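Local coordinates for tropomodulin (Caenorhabditis elegans, PDB 1PGV), which probably caps the pointed ends of actin filaments and so maintains their length and dynamics, this chain being its C-terminal domain, at residues A[33-37]-A[38-42]; A[67-70]-A[71-74]; A[90-93]-A[94-98]; A[154-157]-A[158-161]. All blocks are in the same frame, centred on the assembly; numbering follows the deposited sequence. Where two conformers were deposited one is given.

Contact 1 (A[33-37]-A[38-42]); sequences INRLR and EDDTD
Arg35 and Asp40 form a salt bridge across the end of helix 29-37. The guanidinium grips the carboxylate side-on: NE of Arg35 donates to OD2 of Asp40 (3.1 Å) and NH2 of Arg35 to OD1 of Asp40 (3.1 Å). With the two planes 74° apart, both nitrogens meet the carboxylate from above its plane, while OD2 of Asp40 lies close to the guanidinium plane. The Arg35 chain bends at chi3 (65°), which turns the guanidinium toward its partner. From the other side, much nearer the carboxylate plane, Asp42 N donates to OD1 of Asp40 (anti side, 2.7 Å), an Asx turn; Leu43 N also donates to it. A water bridges NH2 of Arg35 and, weakly, O of Asp42.

Backbone bonds close the last turn: Asp40 N to Arg35 O (3.0 Å), Asp39 N to Leu36 O (2.9 Å) and Glu38 N to Asn34 O (3.3 Å). In packing, CG of Glu38 rests on O of Asn34 at 3.2 Å, and Leu36 turns inward onto Leu43 and Ser69. The Asp39 carboxylate binds Lys70 N. The first two backbone bonds, with Asp39 at positive phi (55°) as C-prime residue, form a Schellman motif ending helix 29-37.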
loop_
_atom_site.group_PDB
_atom_site.type_symbol
_atom_site.label_atom_id
_atom_site.label_comp_id
_atom_site.label_asym_id
_atom_site.label_seq_id
_atom_site.Cartn_x
_atom_site.Cartn_y
_atom_site.Cartn_z
ATOM N N ILE A 33 5.681 15.208 -8.646
ATOM C CA ILE A 33 4.439 15.882 -8.291
ATOM C C ILE A 33 3.784 16.466 -9.537
ATOM O O ILE A 33 2.612 16.210 -9.809
ATOM C CB ILE A 33 4.690 17.022 -7.275
ATOM C CG1 ILE A 33 5.051 16.427 -5.910
ATOM C CG2 ILE A 33 3.454 17.913 -7.171
ATOM C CD1 ILE A 33 5.415 17.458 -4.861
ATOM N N ASN A 34 4.544 17.247 -10.296
ATOM C CA ASN A 34 4.012 17.860 -11.508
ATOM C C ASN A 34 3.543 16.828 -12.527
ATOM O O ASN A 34 2.474 16.976 -13.113
ATOM C CB ASN A 34 5.057 18.776 -12.153
ATOM C CG ASN A 34 5.310 20.034 -11.343
ATOM O OD1 ASN A 34 4.373 20.730 -10.947
ATOM N ND2 ASN A 34 6.581 20.336 -11.099
ATOM N N ARG A 35 4.338 15.784 -12.736
ATOM C CA ARG A 35 3.982 14.750 -13.701
ATOM C C ARG A 35 2.749 13.945 -13.298
ATOM O O ARG A 35 1.883 13.677 -14.127
ATOM C CB ARG A 35 5.173 13.815 -13.932
ATOM C CG ARG A 35 6.352 14.499 -14.618
ATOM C CD ARG A 35 7.505 13.538 -14.827
ATOM N NE ARG A 35 7.162 12.463 -15.758
ATOM C CZ ARG A 35 7.906 11.378 -15.943
ATOM N NH1 ARG A 35 9.033 11.222 -15.262
ATOM N NH2 ARG A 35 7.522 10.446 -16.809
ATOM N N LEU A 36 2.666 13.562 -12.028
ATOM C CA LEU A 36 1.514 12.796 -11.555
ATOM C C LEU A 36 0.228 13.610 -11.684
ATOM O O LEU A 36 -0.813 13.084 -12.079
ATOM C CB LEU A 36 1.727 12.362 -10.100
ATOM C CG LEU A 36 2.760 11.249 -9.895
ATOM C CD1 LEU A 36 3.067 11.081 -8.420
ATOM C CD2 LEU A 36 2.233 9.950 -10.490
ATOM N N ARG A 37 0.305 14.896 -11.358
ATOM C CA ARG A 37 -0.859 15.774 -11.451
ATOM C C ARG A 37 -1.389 15.845 -12.878
ATOM O O ARG A 37 -2.597 15.923 -13.099
ATOM C CB ARG A 37 -0.508 17.187 -10.980
ATOM C CG ARG A 37 -0.321 17.326 -9.484
ATOM C CD ARG A 37 0.030 18.757 -9.116
ATOM N NE ARG A 37 0.143 18.941 -7.672
ATOM C CZ ARG A 37 0.696 20.007 -7.100
ATOM N NH1 ARG A 37 1.187 20.983 -7.853
ATOM N NH2 ARG A 37 0.761 20.096 -5.779
ATOM N N GLU A 38 -0.476 15.817 -13.844
ATOM C CA GLU A 38 -0.851 15.887 -15.250
ATOM C C GLU A 38 -1.150 14.499 -15.806
ATOM O O GLU A 38 -1.332 14.329 -17.012
ATOM C CB GLU A 38 0.271 16.548 -16.057
ATOM C CG GLU A 38 0.641 17.936 -15.555
ATOM C CD GLU A 38 1.743 18.585 -16.371
ATOM O OE1 GLU A 38 2.825 17.975 -16.509
ATOM O OE2 GLU A 38 1.530 19.711 -16.870
ATOM N N ASP A 39 -1.194 13.512 -14.918
ATOM C CA ASP A 39 -1.487 12.136 -15.302
ATOM C C ASP A 39 -0.538 11.626 -16.391
ATOM O O ASP A 39 -0.966 11.057 -17.399
ATOM C CB ASP A 39 -2.947 12.035 -15.759
ATOM C CG ASP A 39 -3.390 10.607 -15.989
ATOM O OD1 ASP A 39 -2.880 9.705 -15.295
ATOM O OD2 ASP A 39 -4.262 10.390 -16.854
ATOM N N ASP A 40 0.754 11.834 -16.165
ATOM C CA ASP A 40 1.800 11.407 -17.092
ATOM C C ASP A 40 1.654 9.922 -17.404
ATOM O O ASP A 40 1.669 9.083 -16.502
ATOM C CB ASP A 40 3.168 11.684 -16.470
ATOM C CG ASP A 40 4.307 11.434 -17.429
ATOM O OD1 ASP A 40 4.564 10.259 -17.761
ATOM O OD2 ASP A 40 4.943 12.420 -17.851
ATOM N N THR A 41 1.530 9.597 -18.689
ATOM C CA THR A 41 1.353 8.213 -19.117
ATOM C C THR A 41 2.583 7.321 -18.954
ATOM O O THR A 41 2.464 6.095 -18.955
ATOM C CB THR A 41 0.911 8.149 -20.597
ATOM O OG1 THR A 41 0.711 6.784 -20.980
ATOM C CG2 THR A 41 1.968 8.777 -21.494
ATOM N N ASP A 42 3.758 7.927 -18.801
ATOM C CA ASP A 42 4.996 7.162 -18.677
ATOM C C ASP A 42 5.530 6.981 -17.259
ATOM O O ASP A 42 6.348 6.093 -17.010
ATOM C CB ASP A 42 6.075 7.801 -19.552
ATOM C CG ASP A 42 5.602 8.032 -20.974
ATOM O OD1 ASP A 42 5.635 9.191 -21.435
ATOM O OD2 ASP A 42 5.190 7.051 -21.630
HETATM O O HOH W 1 8.907 7.925 -16.682
#

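Contact 2 (A[67-70]-A[71-74]); sequences CNSK and HIEK
Lys70 and His71 run side by side, and CG of Lys70 lies over one face of the imidazole, 3.9 Å from the ring centroid, in a CH-pi contact displaced toward the ring's rim. The Lys70 chain starts with CG wedged between its own backbone N and carbonyl carbon (chi1 55°), runs extended, then bends at chi4 (59°) and brings NZ to 2.8 Å from NE2 of His71. Replacing His71 by alanine is likely to leave the Lys70 methylenes without a ring to lie on and to open a gap beside Asp39 and Thr41, which the ring also touches.

Ser69 is the polar hub of the turn. A chi1 of 168° swings OG of Ser69 opposite its own N and forward along the chain, where it accepts two backbone N-H groups, those of His71 (3.1 Å) and Ile72 (3.0 Å). The first of these bonds defines an ST turn. CG2 of Ile72 packs 3.7 Å from OG of Ser69.

The turn links helix 56-66 to strand 74-76. Ser69 and His71 pack on Asp39, beyond helix 29-37; Cys67 packs on Glu92 and Leu93 of helix 90-96, and Lys74 pairs with strand 45-47.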
loop_
_atom_site.group_PDB
_atom_site.type_symbol
_atom_site.label_atom_id
_atom_site.label_comp_id
_atom_site.label_asym_id
_atom_site.label_seq_id
_atom_site.Cartn_x
_atom_site.Cartn_y
_atom_site.Cartn_z
ATOM N N CYS A 67 -2.933 10.636 -6.837
ATOM C CA CYS A 67 -4.351 10.324 -7.008
ATOM C C CYS A 67 -4.872 10.685 -8.393
ATOM O O CYS A 67 -5.870 10.132 -8.849
ATOM C CB CYS A 67 -5.194 11.056 -5.962
ATOM S SG CYS A 67 -4.897 10.513 -4.277
ATOM N N ASN A 68 -4.194 11.615 -9.059
ATOM C CA ASN A 68 -4.603 12.051 -10.390
ATOM C C ASN A 68 -4.058 11.175 -11.514
ATOM O O ASN A 68 -4.462 11.313 -12.671
ATOM C CB ASN A 68 -4.166 13.496 -10.608
ATOM C CG ASN A 68 -4.751 14.433 -9.575
ATOM O OD1 ASN A 68 -5.969 14.568 -9.470
ATOM N ND2 ASN A 68 -3.888 15.078 -8.798
ATOM N N SER A 69 -3.149 10.268 -11.173
ATOM C CA SER A 69 -2.554 9.384 -12.168
ATOM C C SER A 69 -3.253 8.037 -12.305
ATOM O O SER A 69 -3.477 7.340 -11.317
ATOM C CB SER A 69 -1.081 9.139 -11.843
ATOM O OG SER A 69 -0.570 8.072 -12.627
ATOM N N LYS A 70 -3.592 7.670 -13.537
ATOM C CA LYS A 70 -4.229 6.386 -13.780
ATOM C C LYS A 70 -3.181 5.450 -14.366
ATOM O O LYS A 70 -3.504 4.401 -14.915
ATOM C CB LYS A 70 -5.408 6.537 -14.745
ATOM C CG LYS A 70 -5.073 7.196 -16.071
ATOM C CD LYS A 70 -6.315 7.283 -16.951
ATOM C CE LYS A 70 -6.054 8.089 -18.214
ATOM N NZ LYS A 70 -4.961 7.501 -19.039
ATOM N N HIS A 71 -1.917 5.835 -14.219
ATOM C CA HIS A 71 -0.812 5.052 -14.752
ATOM C C HIS A 71 0.173 4.537 -13.707
ATOM O O HIS A 71 0.794 3.493 -13.900
ATOM C CB HIS A 71 -0.066 5.891 -15.793
ATOM C CG HIS A 71 -0.938 6.362 -16.916
ATOM N ND1 HIS A 71 -1.369 5.528 -17.925
ATOM C CD2 HIS A 71 -1.484 7.574 -17.172
ATOM C CE1 HIS A 71 -2.143 6.204 -18.754
ATOM N NE2 HIS A 71 -2.229 7.449 -18.320
ATOM N N ILE A 72 0.323 5.254 -12.598
ATOM C CA ILE A 72 1.267 4.826 -11.573
ATOM C C ILE A 72 1.037 3.371 -11.166
ATOM O O ILE A 72 -0.088 2.964 -10.877
ATOM C CB ILE A 72 1.202 5.747 -10.330
ATOM C CG1 ILE A 72 2.238 5.294 -9.299
ATOM C CG2 ILE A 72 -0.207 5.753 -9.757
ATOM C CD1 ILE A 72 2.385 6.242 -8.111
ATOM N N GLU A 73 2.117 2.595 -11.156
ATOM C CA GLU A 73 2.065 1.179 -10.819
ATOM C C GLU A 73 2.779 0.837 -9.524
ATOM O O GLU A 73 2.427 -0.132 -8.849
ATOM C CB GLU A 73 2.675 0.351 -11.957
ATOM C CG GLU A 73 1.813 0.301 -13.204
ATOM C CD GLU A 73 2.505 -0.386 -14.367
ATOM O OE1 GLU A 73 3.422 -1.199 -14.128
ATOM O OE2 GLU A 73 2.116 -0.115 -15.521
ATOM N N LYS A 74 3.796 1.619 -9.183
ATOM C CA LYS A 74 4.552 1.377 -7.963
ATOM C C LYS A 74 4.824 2.680 -7.228
ATOM O O LYS A 74 5.294 3.653 -7.815
ATOM C CB LYS A 74 5.877 0.684 -8.281
ATOM C CG LYS A 74 5.729 -0.659 -8.973
ATOM C CD LYS A 74 7.089 -1.302 -9.219
ATOM C CE LYS A 74 6.949 -2.648 -9.914
ATOM N NZ LYS A 74 8.273 -3.311 -10.096
#

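Contact 3 (A[90-93]-A[94-98]); sequences LIEL and IETSP
Ile94 folds back on Leu90 in the last turns of helix 90-96, one of the helices flanking the parallel sheet in this leucine-rich-repeat-like domain. Ile94 N donates to Leu90 O (2.9 Å, 171° at the hydrogen), and CG1 of Ile94, set beside its own backbone N (chi1 -63°), closes to 3.0 Å from the same O of Leu90. The Ile94 side chain goes on to touch Ser121 of helix 112-121. Leu93 carries the helix end: its O takes the N-H of Ser97 at 2.8 Å and, weakly, that of Thr96. Its side chain packs inward on Phe75 and Ala66.

Ile91 lies alongside Glu95, one turn on. Their methyl and carboxylate meet where CG2 of Ile91 stands 3.5 Å from OE2 of Glu95, and the Glu95 methylenes pass over O of Ile91. A glycine in place of Glu95 would probably strip this cover from Ile91 and leave a gap beside Ser121 and Val124, which the Glu95 side chain also touches.

OG of Ser97 accepts from Leu100 N and Ser99 N. The hydroxyl of Thr96 donates to Glu92 O (2.9 Å), and a water donates both to OG1 of Thr96 (3.0 Å) and to OE2 of Glu92 (2.6 Å).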
loop_
_atom_site.group_PDB
_atom_site.type_symbol
_atom_site.label_atom_id
_atom_site.label_comp_id
_atom_site.label_asym_id
_atom_site.label_seq_id
_atom_site.Cartn_x
_atom_site.Cartn_y
_atom_site.Cartn_z
ATOM N N LEU A 90 -3.012 8.487 1.670
ATOM C CA LEU A 90 -2.894 7.235 0.930
ATOM C C LEU A 90 -4.237 6.530 0.835
ATOM O O LEU A 90 -4.449 5.688 -0.042
ATOM C CB LEU A 90 -1.869 6.310 1.590
ATOM C CG LEU A 90 -0.404 6.735 1.457
ATOM C CD1 LEU A 90 0.481 5.710 2.135
ATOM C CD2 LEU A 90 -0.034 6.872 -0.020
ATOM N N ILE A 91 -5.152 6.865 1.742
ATOM C CA ILE A 91 -6.466 6.252 1.698
ATOM C C ILE A 91 -7.153 6.623 0.388
ATOM O O ILE A 91 -7.680 5.755 -0.300
ATOM C CB ILE A 91 -7.354 6.707 2.883
ATOM C CG1 ILE A 91 -6.784 6.149 4.190
ATOM C CG2 ILE A 91 -8.787 6.218 2.677
ATOM C CD1 ILE A 91 -7.497 6.640 5.442
ATOM N N GLU A 92 -7.144 7.907 0.036
ATOM C CA GLU A 92 -7.781 8.347 -1.200
ATOM C C GLU A 92 -7.094 7.708 -2.408
ATOM O O GLU A 92 -7.758 7.239 -3.335
ATOM C CB GLU A 92 -7.718 9.869 -1.343
ATOM C CG GLU A 92 -8.620 10.398 -2.448
ATOM C CD GLU A 92 -8.368 11.855 -2.782
ATOM O OE1 GLU A 92 -8.060 12.637 -1.858
ATOM O OE2 GLU A 92 -8.494 12.224 -3.970
ATOM N N LEU A 93 -5.766 7.693 -2.384
ATOM C CA LEU A 93 -4.990 7.111 -3.483
ATOM C C LEU A 93 -5.370 5.654 -3.731
ATOM O O LEU A 93 -5.691 5.262 -4.861
ATOM C CB LEU A 93 -3.492 7.191 -3.179
ATOM C CG LEU A 93 -2.599 6.502 -4.219
ATOM C CD1 LEU A 93 -2.809 7.164 -5.563
ATOM C CD2 LEU A 93 -1.141 6.579 -3.801
ATOM N N ILE A 94 -5.333 4.855 -2.669
ATOM C CA ILE A 94 -5.663 3.439 -2.761
ATOM C C ILE A 94 -7.086 3.204 -3.250
ATOM O O ILE A 94 -7.318 2.372 -4.128
ATOM C CB ILE A 94 -5.473 2.742 -1.387
ATOM C CG1 ILE A 94 -4.004 2.824 -0.974
ATOM C CG2 ILE A 94 -5.936 1.287 -1.453
ATOM C CD1 ILE A 94 -3.720 2.313 0.436
ATOM N N GLU A 95 -8.047 3.934 -2.688
ATOM C CA GLU A 95 -9.436 3.751 -3.088
ATOM C C GLU A 95 -9.761 4.270 -4.482
ATOM O O GLU A 95 -10.757 3.862 -5.077
ATOM C CB GLU A 95 -10.370 4.411 -2.067
ATOM C CG GLU A 95 -10.301 3.766 -0.698
ATOM C CD GLU A 95 -11.274 4.381 0.291
ATOM O OE1 GLU A 95 -12.064 5.262 -0.114
ATOM O OE2 GLU A 95 -11.245 3.978 1.470
ATOM N N THR A 96 -8.915 5.151 -5.007
ATOM C CA THR A 96 -9.141 5.744 -6.321
ATOM C C THR A 96 -8.385 5.089 -7.476
ATOM O O THR A 96 -8.928 4.930 -8.573
ATOM C CB THR A 96 -8.757 7.239 -6.325
ATOM O OG1 THR A 96 -9.588 7.953 -5.402
ATOM C CG2 THR A 96 -8.930 7.836 -7.720
ATOM N N SER A 97 -7.139 4.705 -7.225
ATOM C CA SER A 97 -6.287 4.131 -8.270
ATOM C C SER A 97 -6.652 2.776 -8.868
ATOM O O SER A 97 -6.894 1.809 -8.152
ATOM C CB SER A 97 -4.842 4.059 -7.775
ATOM O OG SER A 97 -3.990 3.526 -8.787
ATOM N N PRO A 98 -6.698 2.698 -10.211
ATOM C CA PRO A 98 -7.021 1.436 -10.880
ATOM C C PRO A 98 -5.726 0.739 -11.323
ATOM O O PRO A 98 -5.735 -0.430 -11.716
ATOM C CB PRO A 98 -7.857 1.895 -12.066
ATOM C CG PRO A 98 -7.156 3.134 -12.471
ATOM C CD PRO A 98 -6.901 3.833 -11.130
HETATM O O HOH W 2 -8.938 10.825 -6.107
#

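Contact 4 (A[154-157]-A[158-161]); sequences EENE and SLLR
The Asn156 side chain crosses that of Leu159 at about a right angle, its amide laid against the leucine branch: CG of Asn156 is 3.5 Å from CG of Leu159, and ND2 of Asn156 is 3.6 Å from CD1 of Leu159. The overlap follows from the torsions. CG of Asn156 stands opposite the backbone N (chi1 -170°), which carries the amide forward over the turn, whereas CG of Leu159 lies beside its own N.

The amide oxygen OD1 of Asn156 accepts two backbone N-H groups. Ser158 N comes in the carbonyl plane at 2.8 Å from OD1 of Asn156. Leu159 N, 2.9 Å from the same OD1, approaches from 44° above that plane, by the straighter N-H...O path (162°). The bond to Ser158 makes an Asx turn, which carries the chain from helix 143-155 round toward strand 161-163, the edge strand of the parallel sheet in this leucine-rich-repeat-like domain. Buried as it is, the amide is thus held by its oxygen, and ND2 of Asn156 adds a weak bond to Thr122 OG1.

Two neighbours fasten the turn. Gln126 takes the Ser158 hydroxyl on its backbone O and the N-H of Glu157 on its OE1. From helix 169-190, ND2 of Asn182 donates to the carbonyl oxygens of Asn156 and Leu159.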
loop_
_atom_site.group_PDB
_atom_site.type_symbol
_atom_site.label_atom_id
_atom_site.label_comp_id
_atom_site.label_asym_id
_atom_site.label_seq_id
_atom_site.Cartn_x
_atom_site.Cartn_y
_atom_site.Cartn_z
ATOM N N GLU A 154 -8.720 -11.482 3.341
ATOM C CA GLU A 154 -9.454 -12.650 2.888
ATOM C C GLU A 154 -10.465 -12.282 1.804
ATOM O O GLU A 154 -10.764 -13.091 0.928
ATOM C CB GLU A 154 -10.147 -13.307 4.086
ATOM C CG GLU A 154 -10.743 -14.661 3.821
ATOM C CD GLU A 154 -11.184 -15.344 5.102
ATOM O OE1 GLU A 154 -10.342 -15.994 5.760
ATOM O OE2 GLU A 154 -12.374 -15.213 5.448
ATOM N N GLU A 155 -10.982 -11.057 1.849
ATOM C CA GLU A 155 -11.955 -10.611 0.859
ATOM C C GLU A 155 -11.281 -10.054 -0.397
ATOM O O GLU A 155 -11.914 -9.918 -1.445
ATOM C CB GLU A 155 -12.860 -9.533 1.462
ATOM C CG GLU A 155 -14.114 -9.274 0.668
ATOM C CD GLU A 155 -14.964 -8.173 1.265
ATOM O OE1 GLU A 155 -15.026 -8.080 2.512
ATOM O OE2 GLU A 155 -15.574 -7.414 0.484
ATOM N N ASN A 156 -9.999 -9.730 -0.288
ATOM C CA ASN A 156 -9.258 -9.165 -1.417
ATOM C C ASN A 156 -8.793 -10.298 -2.336
ATOM O O ASN A 156 -8.140 -11.228 -1.882
ATOM C CB ASN A 156 -8.048 -8.384 -0.900
ATOM C CG ASN A 156 -7.365 -7.569 -1.990
ATOM O OD1 ASN A 156 -6.936 -8.116 -3.012
ATOM N ND2 ASN A 156 -7.263 -6.250 -1.778
ATOM N N GLU A 157 -9.124 -10.206 -3.622
ATOM C CA GLU A 157 -8.746 -11.246 -4.583
ATOM C C GLU A 157 -7.445 -10.982 -5.349
ATOM O O GLU A 157 -6.940 -11.875 -6.036
ATOM C CB GLU A 157 -9.881 -11.460 -5.588
ATOM C CG GLU A 157 -11.162 -12.014 -4.983
ATOM C CD GLU A 157 -12.277 -12.174 -6.008
ATOM O OE1 GLU A 157 -13.376 -12.616 -5.619
ATOM O OE2 GLU A 157 -12.060 -11.857 -7.199
ATOM N N SER A 158 -6.895 -9.774 -5.219
ATOM C CA SER A 158 -5.666 -9.417 -5.940
ATOM C C SER A 158 -4.359 -9.506 -5.152
ATOM O O SER A 158 -3.309 -9.795 -5.724
ATOM C CB SER A 158 -5.794 -8.007 -6.520
ATOM O OG SER A 158 -6.863 -7.923 -7.445
ATOM N N LEU A 159 -4.406 -9.251 -3.844
ATOM C CA LEU A 159 -3.200 -9.304 -3.024
ATOM C C LEU A 159 -2.432 -10.621 -3.076
ATOM O O LEU A 159 -2.988 -11.692 -2.826
ATOM C CB LEU A 159 -3.538 -9.003 -1.554
ATOM C CG LEU A 159 -3.980 -7.568 -1.272
ATOM C CD1 LEU A 159 -4.442 -7.459 0.183
ATOM C CD2 LEU A 159 -2.821 -6.610 -1.526
ATOM N N LEU A 160 -1.139 -10.519 -3.379
ATOM C CA LEU A 160 -0.262 -11.680 -3.445
ATOM C C LEU A 160 0.774 -11.626 -2.333
ATOM O O LEU A 160 1.230 -12.660 -1.852
ATOM C CB LEU A 160 0.442 -11.732 -4.808
ATOM C CG LEU A 160 -0.507 -11.848 -6.000
ATOM C CD1 LEU A 160 0.302 -11.786 -7.302
ATOM C CD2 LEU A 160 -1.288 -13.156 -5.910
ATOM N N ARG A 161 1.143 -10.413 -1.923
ATOM C CA ARG A 161 2.132 -10.237 -0.865
ATOM C C ARG A 161 1.713 -9.143 0.110
ATOM O O ARG A 161 1.388 -8.030 -0.296
ATOM C CB ARG A 161 3.501 -9.891 -1.465
ATOM C CG ARG A 161 4.179 -11.064 -2.179
ATOM C CD ARG A 161 5.478 -10.639 -2.864
ATOM N NE ARG A 161 5.238 -9.807 -4.042
ATOM C CZ ARG A 161 4.611 -10.224 -5.139
ATOM N NH1 ARG A 161 4.161 -11.469 -5.216
ATOM N NH2 ARG A 161 4.425 -9.395 -6.158
#

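All four contacts are local and lie where a helix ends or a turn leads toward a strand. Contact 1 is the surface member, held by charge and a helix-ending motif; the other three are partly buried. Contacts 2 and 4 are alike: each turns the chain between a helix and the next strand by giving one buried side-chain oxygen two backbone N-H groups, from serine in contact 2 and asparagine in contact 4. Contact 3 joins helix bonds and aliphatic packing to a threonine hydroxyl and a water on its outer side. The Asp39 carboxylate joins contacts 1 and 2, and Cys67 SG packs 3.5 Å from Leu93 CA between contacts 2 and 3. Contact 4 stands apart, about 28 Å from contact 1 between centres.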